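Local coordinates for protein clan CA, family C40, NlpC/P60 superfamily cysteine peptidase (Trichomonas vaginalis, PDB 6BIO) that probably acts as a cysteine peptidase of the NlpC/P60 family that hydrolyses bacterial peptidoglycan, at residues A[223-228]-A[260-265]; A[183-188]-A[246-251]; A[215-220]-A[270-275]; A[157-162]-A[240-245]. One frame throughout, in Å; residues are numbered along the deposited sequence.

All four contacts share the antiparallel sheet of the NlpC/P60 domain. Interactions 2 and 4 set helices 182-191 and 154-163 against it; their centres lie about 10 Å apart, and a probable backbone hydrogen bond from I248 N to M240 O (2.8 Å) joins their strands. Interactions 1 and 3, with centres about 13 Å apart, meet where I217 CD1 reaches I223 CG1 at 3.8 Å. Interaction 1 lies about 12 Å from interaction 2, centre to centre, and F225 touches F247 between them. Interactions 2 and 3 do not touch. H249 of interaction 2, hydrogen-bonded to H237, probably belongs to the active site, as in related NlpC/P60 peptidases.

Interaction 1. Residues A[223-228]-A[260-265]; sequences ITFRTD and QDFYKY
An apolar, largely aromatic contact joins I223, F225 and T227 to F262 and Y265, tying strand 222-225 to the turn that follows the outermost sheet strand 256-261. The central pair is T-shaped: the Y265 ring directs its CD2–CE2 edge at the face of F225, with centroids 4.7 Å apart and planes at 71°. Y265 CE2 stands 3.6 Å above the F225 plane, over its centre, and Y265 CD2 comes within 3.5 Å of F225 CE1. Beside it, I223 and F262 approach tip to tip. F262 CG is anti to its backbone N (chi1 -175°), and the ring beyond receives I223 CD1 over its centre, 3.8 Å from the centroid, a CH-pi contact. Farther along, Y265 OH lies 4.0 Å from T227 CG2, while T227 OG1 bonds to T236. The turn itself is a type I beta turn from F262 to Y265, and D261 OD1 accepts from K264 N at 3.0 Å in an Asx motif. With no polar bond between the segments, their attachment rests on dispersion and on ring C-H groups of Y265 pointed at the pi face of F225.

Interaction 2. Residues A[183-188]-A[246-251]; sequences SGLMQW and QFIHAS
Helix 183-188, which presents L185 and M186, passes strand 246-251 with the segment axes 7.7 Å apart at closest and their N-to-C directions at 127°, and L185 and A250 are the nearest CA pair at 7.0 Å. The main probe is L185. Its CG is anti to the backbone N (chi1 -179°), and of its two methyls CD2 does the touching. That methyl lies against the strand backbone, 4.1 Å from A250 N, and meets the I248 side chain where L185 CD2 and I248 CG2 are 4.3 Å apart. A250 directs its CB toward the helix, but the approach there is looser. M186 adds a lighter touch from its far end, M186 CE standing 4.2 Å from I248 O. All the touching residues are buried, yet the interface is small and purely van der Waals.

H249 contributes little more than its backbone, since its ring extends away from the helix. One face of that ring carries S251 CB, 3.6 Å above the plane, and the opposite face F247 CE1, 3.5 Å above it, both displaced toward the rim. H249 ND1 is hydrogen-bonded to H237 NE2, an arrangement consistent with the histidine-containing catalytic centre of NlpC/P60 peptidases, in which the nucleophilic cysteine starts a helix packed on the sheet.

Around the contact, V162 of helix 154-163 touches both L185 and I248, M186 also packs on V238 and M240 of the adjacent strand 237-243, and I248 reaches V257 in strand 256-261.

Interaction 3. Residues A[215-220]-A[270-275]; sequences QDILPG and STIRRY
R274 reaches from the strand to D216 and L218 in the loop before strand 222-225. Starting at CB, its chain runs out with CG anti to the backbone N (chi1 177°) and then bends at chi3 (-58°), which places NE, hydrogen-bonded to a flanking residue. CZ lies 3.9 Å from L218 CD1, a methyl over one face of the guanidinium. NH1 carries on to a water, which accepts from it at 3.0 Å and donates to D216 O. NH2 goes to the same carbonyl: the R274 NH2 to D216 O hydrogen bond is 3.0 Å long, bent at 140°, with the oxygen in the guanidinium plane. L218 CG also approaches R274 NH2, at 3.6 Å. Strand 269-274 is an inner strand of the antiparallel NlpC/P60 sheet, and this surface contact fastens to it the loop from strand 209-210. D221, just beyond the loop segment, forms a salt bridge with R274 NH2 and accepts from L218 N. Separately, the side chains of I217 and I272 cross at about a right angle, I217 CD1 meeting I272 CG2 at 3.8 Å. A second water donates to G220 O and R273 O and accepts from Y275 N at 2.9 Å.

Interaction 4. Residues A[157-162]-A[240-245]; sequences RAANLV and MYVGNG
M240 and V242 both point from the strand at helix 157-162 and both touch V162, each meeting an alanine as well. The M240 chain is extended as far as SD and then bends at chi3 (-64°), which turns CE to two side chains, with M240 CE 3.7 Å from V162 CG1 and 4.0 Å from A158 CB. SD rests on the helix backbone, 3.5 Å from A158 O, a carbonyl that also accepts the helical bond from V162 N. V162 divides its branches: CG1 faces the methionine, whereas CG2 touches both M240 SD and V242 CG1, 4.0 Å from the latter. V242 CG1 also meets A159 CB at 3.8 Å. The small alanines allow close approach, A159 and V242 having CA atoms only 5.2 Å apart, and the segment axes cross at -101°, nearly perpendicular.

Y241 points away from the helix. Its OH accepts from G245 N at 2.9 Å, a bond that spans the hairpin turn between strands 237-243 and 246-251, while V242 and G243 together face Q246 in a classic beta bulge.

Helix 154-163 therefore lies across the sheet next to helix 182-191: A158 and M240 both pack on Y190 of that helix, V162 touches A189, and I248 of the adjoining strand 246-251 contacts V242.

Interaction 1. Residues A[223-228]-A[260-265]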
# COMPACT_ATOMS: atom_id res chain seq x y z
N ILE A 223 -9.32 14.02 -0.70
CA ILE A 223 -9.79 15.37 -0.42
C ILE A 223 -9.91 15.50 1.08
O ILE A 223 -10.62 14.72 1.71
CB ILE A 223 -11.17 15.60 -1.04
CG1 ILE A 223 -11.26 15.16 -2.50
CG2 ILE A 223 -11.56 17.05 -0.90
CD1 ILE A 223 -12.69 14.79 -2.90
N THR A 224 -9.18 16.46 1.67
CA THR A 224 -9.32 16.71 3.10
C THR A 224 -10.26 17.89 3.33
O THR A 224 -10.44 18.75 2.45
CB THR A 224 -7.96 16.97 3.74
OG1 THR A 224 -7.37 18.11 3.11
CG2 THR A 224 -7.07 15.74 3.58
N PHE A 225 -10.88 17.91 4.51
CA PHE A 225 -11.92 18.87 4.84
C PHE A 225 -11.74 19.35 6.27
O PHE A 225 -11.23 18.65 7.15
CB PHE A 225 -13.32 18.27 4.72
CG PHE A 225 -13.67 17.66 3.35
CD1 PHE A 225 -14.24 18.46 2.36
CD2 PHE A 225 -13.44 16.31 3.07
CE1 PHE A 225 -14.60 17.90 1.12
CE2 PHE A 225 -13.82 15.78 1.86
CZ PHE A 225 -14.38 16.56 0.89
N ARG A 226 -12.27 20.57 6.51
CA ARG A 226 -12.36 21.15 7.84
C ARG A 226 -13.82 21.10 8.25
O ARG A 226 -14.65 21.84 7.71
CB ARG A 226 -11.81 22.58 7.84
CG ARG A 226 -10.40 22.64 7.29
CD ARG A 226 -9.70 23.94 7.66
NE ARG A 226 -10.41 25.06 7.07
CZ ARG A 226 -10.30 25.50 5.83
NH1 ARG A 226 -9.37 25.03 5.02
NH2 ARG A 226 -11.09 26.50 5.42
N THR A 227 -14.16 20.19 9.17
CA THR A 227 -15.56 19.92 9.50
C THR A 227 -15.95 20.26 10.92
O THR A 227 -17.11 20.04 11.28
CB THR A 227 -15.96 18.44 9.22
OG1 THR A 227 -15.36 17.59 10.20
CG2 THR A 227 -15.57 17.99 7.82
N ASP A 228 -15.05 20.81 11.74
CA ASP A 228 -15.34 21.10 13.15
C ASP A 228 -15.42 22.61 13.34
O ASP A 228 -14.40 23.31 13.31
CB ASP A 228 -14.24 20.50 14.03
CG ASP A 228 -14.44 20.79 15.50
OD1 ASP A 228 -15.41 21.47 15.89
OD2 ASP A 228 -13.60 20.32 16.29
N GLN A 260 -20.56 10.06 -1.41
CA GLN A 260 -20.98 11.43 -1.12
C GLN A 260 -20.79 12.28 -2.36
O GLN A 260 -19.74 12.23 -3.01
CB GLN A 260 -20.15 12.10 -0.01
CG GLN A 260 -20.38 13.63 0.11
CD GLN A 260 -21.80 14.01 0.58
OE1 GLN A 260 -22.31 13.38 1.51
NE2 GLN A 260 -22.42 15.06 -0.04
N ASP A 261 -21.77 13.11 -2.66
CA ASP A 261 -21.67 14.05 -3.76
C ASP A 261 -20.72 15.17 -3.38
O ASP A 261 -20.95 15.87 -2.39
CB ASP A 261 -23.05 14.61 -4.07
CG ASP A 261 -23.06 15.52 -5.27
OD1 ASP A 261 -22.56 16.64 -5.12
OD2 ASP A 261 -23.57 15.13 -6.35
N PHE A 262 -19.65 15.33 -4.16
CA PHE A 262 -18.57 16.24 -3.76
C PHE A 262 -19.07 17.69 -3.71
O PHE A 262 -18.84 18.41 -2.72
CB PHE A 262 -17.43 16.08 -4.79
CG PHE A 262 -16.16 16.86 -4.49
CD1 PHE A 262 -15.86 17.40 -3.23
CD2 PHE A 262 -15.24 17.04 -5.53
CE1 PHE A 262 -14.65 18.12 -3.04
CE2 PHE A 262 -14.04 17.73 -5.34
CZ PHE A 262 -13.74 18.29 -4.10
N TYR A 263 -19.76 18.14 -4.75
CA TYR A 263 -20.15 19.54 -4.83
C TYR A 263 -21.17 19.91 -3.75
O TYR A 263 -21.15 21.04 -3.27
CB TYR A 263 -20.71 19.84 -6.22
CG TYR A 263 -21.17 21.26 -6.41
CD1 TYR A 263 -20.25 22.28 -6.60
CD2 TYR A 263 -22.54 21.59 -6.42
CE1 TYR A 263 -20.67 23.59 -6.78
CE2 TYR A 263 -22.96 22.88 -6.59
CZ TYR A 263 -22.02 23.89 -6.77
OH TYR A 263 -22.41 25.20 -6.95
N LYS A 264 -22.03 18.98 -3.36
CA LYS A 264 -23.02 19.23 -2.31
C LYS A 264 -22.51 19.02 -0.89
O LYS A 264 -23.23 19.34 0.07
CB LYS A 264 -24.23 18.31 -2.50
CG LYS A 264 -24.97 18.55 -3.78
CD LYS A 264 -26.29 17.79 -3.79
CE LYS A 264 -27.18 18.18 -4.95
NZ LYS A 264 -27.51 17.00 -5.77
N TYR A 265 -21.32 18.50 -0.70
CA TYR A 265 -20.85 18.26 0.65
C TYR A 265 -20.60 19.61 1.34
O TYR A 265 -19.81 20.41 0.82
CB TYR A 265 -19.58 17.45 0.60
CG TYR A 265 -19.07 16.94 1.92
CD1 TYR A 265 -19.85 16.12 2.73
CD2 TYR A 265 -17.78 17.25 2.36
CE1 TYR A 265 -19.39 15.65 3.92
CE2 TYR A 265 -17.31 16.76 3.56
CZ TYR A 265 -18.12 15.96 4.33
OH TYR A 265 -17.63 15.48 5.51

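Interaction 2. Residues A[183-188]-A[246-251]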
# COMPACT_ATOMS: atom_id res chain seq x y z
N SER A 183 -9.92 8.46 7.84
CA SER A 183 -8.51 8.45 7.44
C SER A 183 -7.93 7.03 7.42
O SER A 183 -7.04 6.74 6.62
CB SER A 183 -7.74 9.37 8.41
OG SER A 183 -8.12 8.97 9.71
N GLY A 184 -8.48 6.13 8.23
CA GLY A 184 -8.03 4.74 8.18
C GLY A 184 -8.38 4.07 6.87
O GLY A 184 -7.61 3.26 6.35
N LEU A 185 -9.54 4.40 6.32
CA LEU A 185 -9.91 3.89 5.01
C LEU A 185 -8.91 4.31 3.96
O LEU A 185 -8.55 3.51 3.08
CB LEU A 185 -11.34 4.37 4.67
CG LEU A 185 -11.91 3.89 3.34
CD1 LEU A 185 -12.07 2.36 3.29
CD2 LEU A 185 -13.23 4.55 3.06
N MET A 186 -8.44 5.58 3.99
CA MET A 186 -7.49 6.05 2.99
C MET A 186 -6.17 5.33 3.14
O MET A 186 -5.61 4.88 2.14
CB MET A 186 -7.27 7.55 3.16
CG MET A 186 -8.50 8.47 3.15
SD MET A 186 -9.50 8.49 1.62
CE MET A 186 -10.64 7.13 1.97
N GLN A 187 -5.67 5.21 4.37
CA GLN A 187 -4.37 4.60 4.56
C GLN A 187 -4.41 3.13 4.18
O GLN A 187 -3.49 2.62 3.54
CB GLN A 187 -3.89 4.79 5.99
CG GLN A 187 -2.47 4.28 6.22
CD GLN A 187 -2.02 4.34 7.65
OE1 GLN A 187 -2.67 3.79 8.55
NE2 GLN A 187 -0.90 4.98 7.89
N TRP A 188 -5.50 2.44 4.55
CA TRP A 188 -5.66 1.04 4.19
C TRP A 188 -5.62 0.86 2.67
O TRP A 188 -4.98 -0.06 2.14
CB TRP A 188 -6.98 0.51 4.79
CG TRP A 188 -7.33 -0.84 4.19
CD1 TRP A 188 -6.84 -2.04 4.54
CD2 TRP A 188 -8.14 -1.06 3.03
NE1 TRP A 188 -7.30 -3.01 3.67
CE2 TRP A 188 -8.09 -2.43 2.73
CE3 TRP A 188 -8.91 -0.22 2.22
CZ2 TRP A 188 -8.78 -2.98 1.66
CZ3 TRP A 188 -9.59 -0.78 1.17
CH2 TRP A 188 -9.49 -2.14 0.88
N GLN A 246 -18.32 12.20 -7.30
CA GLN A 246 -18.54 11.53 -6.03
C GLN A 246 -17.20 11.23 -5.38
O GLN A 246 -16.20 10.95 -6.05
CB GLN A 246 -19.22 10.19 -6.22
CG GLN A 246 -20.53 10.22 -6.97
CD GLN A 246 -21.61 10.96 -6.25
OE1 GLN A 246 -22.23 11.88 -6.81
NE2 GLN A 246 -21.86 10.57 -5.02
N PHE A 247 -17.21 11.24 -4.04
CA PHE A 247 -16.15 10.63 -3.26
C PHE A 247 -16.74 9.58 -2.34
O PHE A 247 -17.94 9.53 -2.12
CB PHE A 247 -15.31 11.65 -2.51
CG PHE A 247 -16.02 12.45 -1.38
CD1 PHE A 247 -15.99 11.97 -0.07
CD2 PHE A 247 -16.50 13.75 -1.59
CE1 PHE A 247 -16.52 12.72 0.98
CE2 PHE A 247 -17.02 14.48 -0.56
CZ PHE A 247 -17.04 13.96 0.74
N ILE A 248 -15.87 8.70 -1.87
CA ILE A 248 -16.23 7.71 -0.86
C ILE A 248 -15.51 8.04 0.44
O ILE A 248 -14.34 8.45 0.45
CB ILE A 248 -15.92 6.28 -1.35
CG1 ILE A 248 -16.95 5.87 -2.40
CG2 ILE A 248 -15.91 5.30 -0.16
CD1 ILE A 248 -16.68 4.55 -3.09
N HIS A 249 -16.23 7.92 1.55
CA HIS A 249 -15.66 8.18 2.86
C HIS A 249 -16.33 7.33 3.93
O HIS A 249 -17.44 6.82 3.75
CB HIS A 249 -15.76 9.67 3.26
CG HIS A 249 -17.15 10.22 3.41
ND1 HIS A 249 -17.39 11.35 4.17
CD2 HIS A 249 -18.34 9.90 2.85
CE1 HIS A 249 -18.67 11.66 4.13
NE2 HIS A 249 -19.28 10.80 3.32
N ALA A 250 -15.62 7.16 5.05
CA ALA A 250 -16.23 6.62 6.25
C ALA A 250 -16.76 7.81 7.03
O ALA A 250 -15.98 8.71 7.38
CB ALA A 250 -15.21 5.84 7.07
N SER A 251 -18.05 7.80 7.30
CA SER A 251 -18.69 8.96 7.90
C SER A 251 -19.49 8.57 9.12
O SER A 251 -20.12 7.52 9.15
CB SER A 251 -19.66 9.54 6.90
OG SER A 251 -20.34 10.67 7.42

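Interaction 3. Residues A[215-220]-A[270-275]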
# COMPACT_ATOMS: atom_id res chain seq x y z
N GLN A 215 -10.88 21.04 -10.75
CA GLN A 215 -11.14 20.57 -12.11
C GLN A 215 -10.20 19.44 -12.52
O GLN A 215 -10.54 18.64 -13.40
CB GLN A 215 -11.02 21.73 -13.11
N ASP A 216 -9.03 19.38 -11.91
CA ASP A 216 -8.00 18.42 -12.28
C ASP A 216 -8.07 17.15 -11.45
O ASP A 216 -7.19 16.28 -11.59
CB ASP A 216 -6.63 19.07 -12.14
CG ASP A 216 -6.44 20.22 -13.10
OD1 ASP A 216 -7.00 20.14 -14.21
OD2 ASP A 216 -5.78 21.23 -12.75
N ILE A 217 -9.07 17.00 -10.57
CA ILE A 217 -9.12 15.85 -9.69
C ILE A 217 -9.40 14.60 -10.49
O ILE A 217 -10.08 14.62 -11.53
CB ILE A 217 -10.20 16.06 -8.61
CG1 ILE A 217 -10.03 15.12 -7.44
CG2 ILE A 217 -11.61 15.94 -9.22
CD1 ILE A 217 -10.88 15.50 -6.23
N LEU A 218 -8.86 13.49 -10.00
CA LEU A 218 -9.01 12.20 -10.66
C LEU A 218 -9.27 11.13 -9.61
O LEU A 218 -8.94 11.30 -8.43
CB LEU A 218 -7.72 11.84 -11.41
CG LEU A 218 -7.42 12.65 -12.66
CD1 LEU A 218 -6.08 12.33 -13.23
CD2 LEU A 218 -8.47 12.39 -13.69
N PRO A 219 -9.84 9.99 -10.04
CA PRO A 219 -10.09 8.89 -9.10
C PRO A 219 -8.83 8.55 -8.32
O PRO A 219 -7.74 8.44 -8.89
CB PRO A 219 -10.51 7.75 -10.02
CG PRO A 219 -11.25 8.49 -11.15
CD PRO A 219 -10.40 9.71 -11.38
N GLY A 220 -9.00 8.32 -7.03
CA GLY A 220 -7.89 7.99 -6.18
C GLY A 220 -7.27 9.16 -5.46
O GLY A 220 -6.55 8.96 -4.48
N SER A 270 -9.76 21.45 2.33
CA SER A 270 -8.42 21.95 2.67
C SER A 270 -7.49 21.74 1.49
O SER A 270 -7.08 22.70 0.85
CB SER A 270 -7.89 21.27 3.92
OG SER A 270 -6.58 21.65 4.16
N THR A 271 -7.14 20.49 1.18
CA THR A 271 -6.36 20.21 -0.02
C THR A 271 -6.87 18.96 -0.72
O THR A 271 -7.56 18.11 -0.13
CB THR A 271 -4.82 20.07 0.24
OG1 THR A 271 -4.52 18.91 1.00
CG2 THR A 271 -4.22 21.32 0.90
N ILE A 272 -6.51 18.86 -1.99
CA ILE A 272 -6.65 17.66 -2.81
C ILE A 272 -5.25 17.12 -3.03
O ILE A 272 -4.37 17.85 -3.51
CB ILE A 272 -7.34 17.98 -4.15
CG1 ILE A 272 -8.72 18.64 -3.90
CG2 ILE A 272 -7.45 16.70 -4.98
CD1 ILE A 272 -9.30 19.25 -5.15
N ARG A 273 -5.04 15.84 -2.69
CA ARG A 273 -3.71 15.27 -2.69
C ARG A 273 -3.70 13.97 -3.50
O ARG A 273 -4.59 13.11 -3.33
CB ARG A 273 -3.23 14.95 -1.27
CG ARG A 273 -3.05 16.15 -0.37
CD ARG A 273 -1.99 17.08 -0.87
NE ARG A 273 -1.67 18.11 0.10
CZ ARG A 273 -0.52 18.76 0.16
NH1 ARG A 273 0.47 18.44 -0.65
NH2 ARG A 273 -0.35 19.72 1.09
N ARG A 274 -2.68 13.83 -4.33
CA ARG A 274 -2.53 12.70 -5.24
C ARG A 274 -1.31 11.89 -4.79
O ARG A 274 -0.16 12.33 -4.91
CB ARG A 274 -2.36 13.21 -6.67
CG ARG A 274 -2.11 12.09 -7.68
CD ARG A 274 -2.28 12.56 -9.11
NE ARG A 274 -3.62 13.11 -9.30
CZ ARG A 274 -4.00 13.92 -10.29
NH1 ARG A 274 -3.15 14.25 -11.26
NH2 ARG A 274 -5.24 14.38 -10.31
N TYR A 275 -1.59 10.73 -4.21
CA TYR A 275 -0.55 9.85 -3.69
C TYR A 275 -0.13 8.79 -4.68
O TYR A 275 0.84 8.07 -4.42
CB TYR A 275 -1.02 9.20 -2.39
CG TYR A 275 -0.92 10.10 -1.18
CD1 TYR A 275 -1.91 11.02 -0.87
CD2 TYR A 275 0.17 10.00 -0.34
CE1 TYR A 275 -1.79 11.82 0.26
CE2 TYR A 275 0.28 10.81 0.79
CZ TYR A 275 -0.70 11.71 1.08
OH TYR A 275 -0.59 12.43 2.25
O HOH W 1 -4.54 15.96 -13.26
O HOH W 2 -4.29 10.29 -3.39

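Interaction 4. Residues A[157-162]-A[240-245]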
# COMPACT_ATOMS: atom_id res chain seq x y z
N ARG A 157 -7.05 2.25 -9.23
CA ARG A 157 -7.02 1.07 -8.38
C ARG A 157 -7.42 1.42 -6.95
O ARG A 157 -8.09 0.64 -6.27
CB ARG A 157 -5.63 0.42 -8.43
CG ARG A 157 -5.24 -0.07 -9.80
CD ARG A 157 -3.90 -0.81 -9.81
NE ARG A 157 -3.60 -1.27 -11.15
CZ ARG A 157 -2.91 -0.58 -12.06
NH1 ARG A 157 -2.73 -1.09 -13.28
NH2 ARG A 157 -2.35 0.57 -11.75
N ALA A 158 -6.98 2.58 -6.46
CA ALA A 158 -7.34 3.00 -5.11
C ALA A 158 -8.85 3.22 -5.00
O ALA A 158 -9.46 2.83 -4.00
CB ALA A 158 -6.59 4.27 -4.76
N ALA A 159 -9.46 3.81 -6.03
CA ALA A 159 -10.90 4.02 -6.05
C ALA A 159 -11.63 2.69 -6.02
O ALA A 159 -12.63 2.55 -5.30
CB ALA A 159 -11.29 4.82 -7.30
N ASN A 160 -11.16 1.70 -6.78
CA ASN A 160 -11.78 0.37 -6.68
C ASN A 160 -11.66 -0.16 -5.25
O ASN A 160 -12.62 -0.72 -4.69
CB ASN A 160 -11.17 -0.61 -7.67
CG ASN A 160 -11.69 -2.04 -7.42
OD1 ASN A 160 -12.86 -2.38 -7.72
ND2 ASN A 160 -10.84 -2.89 -6.87
N LEU A 161 -10.47 -0.04 -4.63
CA LEU A 161 -10.29 -0.59 -3.29
C LEU A 161 -11.27 0.01 -2.28
O LEU A 161 -11.84 -0.73 -1.47
CB LEU A 161 -8.84 -0.40 -2.83
CG LEU A 161 -7.90 -1.43 -3.45
CD1 LEU A 161 -6.47 -0.93 -3.54
CD2 LEU A 161 -7.95 -2.73 -2.65
N VAL A 162 -11.48 1.34 -2.29
CA VAL A 162 -12.44 1.87 -1.32
C VAL A 162 -13.86 1.42 -1.65
O VAL A 162 -14.66 1.24 -0.72
CB VAL A 162 -12.34 3.39 -1.10
CG1 VAL A 162 -10.99 3.78 -0.56
CG2 VAL A 162 -12.67 4.17 -2.38
N MET A 240 -12.06 9.91 -0.54
CA MET A 240 -11.34 9.61 -1.78
C MET A 240 -12.26 9.84 -2.98
O MET A 240 -13.35 9.26 -3.05
CB MET A 240 -10.86 8.15 -1.82
CG MET A 240 -10.02 7.85 -3.02
SD MET A 240 -9.44 6.17 -3.11
CE MET A 240 -8.38 6.09 -1.68
N TYR A 241 -11.82 10.67 -3.92
CA TYR A 241 -12.59 10.90 -5.14
C TYR A 241 -12.66 9.60 -5.92
O TYR A 241 -11.65 8.90 -6.07
CB TYR A 241 -11.92 12.00 -5.97
CG TYR A 241 -12.80 12.48 -7.09
CD1 TYR A 241 -13.92 13.25 -6.83
CD2 TYR A 241 -12.50 12.18 -8.39
CE1 TYR A 241 -14.75 13.68 -7.84
CE2 TYR A 241 -13.32 12.59 -9.42
CZ TYR A 241 -14.45 13.35 -9.14
OH TYR A 241 -15.31 13.78 -10.17
N VAL A 242 -13.83 9.30 -6.47
CA VAL A 242 -14.00 8.08 -7.25
C VAL A 242 -14.63 8.35 -8.62
O VAL A 242 -15.03 7.41 -9.31
CB VAL A 242 -14.78 7.01 -6.48
CG1 VAL A 242 -14.00 6.58 -5.24
CG2 VAL A 242 -16.17 7.49 -6.11
N GLY A 243 -14.71 9.61 -9.02
CA GLY A 243 -15.22 9.97 -10.32
C GLY A 243 -16.68 10.35 -10.29
O GLY A 243 -17.40 10.12 -9.32
N ASN A 244 -17.13 10.93 -11.40
CA ASN A 244 -18.54 11.30 -11.57
C ASN A 244 -19.04 12.19 -10.44
O ASN A 244 -20.20 12.10 -10.01
CB ASN A 244 -19.43 10.07 -11.71
CG ASN A 244 -20.74 10.38 -12.42
OD1 ASN A 244 -20.84 11.36 -13.18
ND2 ASN A 244 -21.76 9.57 -12.18
N GLY A 245 -18.16 13.07 -9.95
CA GLY A 245 -18.49 14.02 -8.92
C GLY A 245 -18.74 13.44 -7.54
O GLY A 245 -19.30 14.12 -6.69